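Local coordinates for protein VirX1 (Cyanophage Syn10, PDB 6QGM) that iodinates diverse substrates as a viral halogenase of the flavin-dependent tryptophan halogenase family, at the interface of chains A and B. Coordinates in Å, arbitrary orientation; residue numbers count along the deposited sequence, not the author numbering. Chains: chain A/B, VirX1.

The interface of chains A and B. Residues chain A 386-387, 389-390; chain B 428, 431-432, 446.
A:Tyr390 holds CG trans to its own backbone nitrogen (chi1 178°), which swings the ring off the helix of chain A toward chain B, where two methionine methyls approach its root from different directions. B:Met428, extended at chi2 and bent at chi3 (53°), brings CE in from one side of the ring plane, above the CB end and 3.7 Å from CB of A:Tyr390; the two side chains cross at about a right angle. B:Met432 folds at both chi2 and chi3 and sets its CE 3.4 Å from CA of A:Tyr390, at the ring's edge and in its plane. Flexible, unbranched methionine suits this work, since it can fit its methyl to the uneven surface where an aromatic side chain leaves a helix. Farther out, the backbone O of B:Ser431 also lies in the ring plane, 3.5 Å from CD1 of A:Tyr390, where it meets the C-H edge, probably slightly positive. A small residue is consistent with this close approach. The hydroxyl OG of B:Ser431 hydrogen-bonds O of B:Met428 at 2.9 Å, in the carbonyl plane (C=O...donor angle 149°), which may fix how that loop residue stands against the 3-10 helix. SD of B:Met428 lies 4.1 Å from the backbone N of A:Gly387, and near CB of A:Asp386. The bare CA of A:Gly387 probably allows B:Ser446 to approach, its OG 3.4 Å from that CA with CB beside it. A:Asn389 contributes mainly backbone. The contact belongs to a three-copy deposited assembly and need not be biological. Here the long helix 382-408 of chain A packs against the short 3-10 helix 429-432, the loop residue before it, and helix 441-451 of chain B.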
loop_
_atom_site.group_PDB
_atom_site.type_symbol
_atom_site.label_atom_id
_atom_site.label_comp_id
_atom_site.label_asym_id
_atom_site.label_seq_id
_atom_site.Cartn_x
_atom_site.Cartn_y
_atom_site.Cartn_z
ATOM N N ASP A 386 -2.256 -22.326 1.954
ATOM C CA ASP A 386 -2.827 -21.110 1.311
ATOM C C ASP A 386 -1.709 -20.057 1.165
ATOM O O ASP A 386 -1.603 -19.449 0.072
ATOM C CB ASP A 386 -4.070 -20.628 2.060
ATOM C CG ASP A 386 -5.266 -21.568 1.889
ATOM O OD1 ASP A 386 -5.183 -22.463 1.030
ATOM O OD2 ASP A 386 -6.286 -21.406 2.609
ATOM N N GLY A 387 -0.886 -19.896 2.205
ATOM C CA GLY A 387 0.291 -19.015 2.204
ATOM C C GLY A 387 1.308 -19.425 1.145
ATOM O O GLY A 387 1.854 -18.525 0.480
ATOM N N ASN A 389 0.683 -21.144 -1.654
ATOM C CA ASN A 389 0.032 -20.832 -2.949
ATOM C C ASN A 389 0.187 -19.330 -3.212
ATOM O O ASN A 389 0.623 -18.968 -4.304
ATOM C CB ASN A 389 -1.419 -21.317 -2.971
ATOM C CG ASN A 389 -1.552 -22.827 -3.062
ATOM O OD1 ASN A 389 -0.622 -23.522 -3.464
ATOM N ND2 ASN A 389 -2.720 -23.346 -2.718
ATOM N N TYR A 390 -0.113 -18.481 -2.230
ATOM C CA TYR A 390 -0.006 -17.007 -2.385
ATOM C C TYR A 390 1.440 -16.639 -2.724
ATOM O O TYR A 390 1.659 -15.935 -3.704
ATOM C CB TYR A 390 -0.502 -16.256 -1.149
ATOM C CG TYR A 390 -0.350 -14.760 -1.279
ATOM C CD1 TYR A 390 -1.231 -14.000 -2.031
ATOM C CD2 TYR A 390 0.719 -14.105 -0.691
ATOM C CE1 TYR A 390 -1.061 -12.634 -2.178
ATOM C CE2 TYR A 390 0.890 -12.737 -0.817
ATOM C CZ TYR A 390 -0.014 -11.990 -1.546
ATOM O OH TYR A 390 0.134 -10.636 -1.656
ATOM N N MET B 428 -7.823 -16.933 3.606
ATOM C CA MET B 428 -7.205 -15.981 2.640
ATOM C C MET B 428 -7.924 -16.043 1.299
ATOM O O MET B 428 -7.276 -15.995 0.259
ATOM C CB MET B 428 -5.733 -16.333 2.398
ATOM C CG MET B 428 -4.831 -16.054 3.575
ATOM S SD MET B 428 -3.188 -16.782 3.406
ATOM C CE MET B 428 -2.703 -16.134 1.800
ATOM N N SER B 431 -7.077 -13.560 -1.543
ATOM C CA SER B 431 -5.617 -13.404 -1.764
ATOM C C SER B 431 -5.218 -13.780 -3.196
ATOM O O SER B 431 -4.199 -13.234 -3.664
ATOM C CB SER B 431 -4.816 -14.172 -0.735
ATOM O OG SER B 431 -4.701 -15.539 -1.067
ATOM N N MET B 432 -5.953 -14.670 -3.868
ATOM C CA MET B 432 -5.624 -15.108 -5.255
ATOM C C MET B 432 -6.187 -14.120 -6.292
ATOM O O MET B 432 -5.877 -14.276 -7.469
ATOM C CB MET B 432 -6.167 -16.511 -5.545
ATOM C CG MET B 432 -5.390 -17.631 -4.884
ATOM S SD MET B 432 -3.556 -17.517 -4.968
ATOM C CE MET B 432 -3.271 -17.145 -3.233
ATOM N N SER B 446 2.239 -14.302 5.466
ATOM C CA SER B 446 2.581 -15.448 4.592
ATOM C C SER B 446 3.823 -15.076 3.789
ATOM O O SER B 446 4.748 -15.905 3.736
ATOM C CB SER B 446 1.422 -15.841 3.707
ATOM O OG SER B 446 0.426 -16.538 4.457
#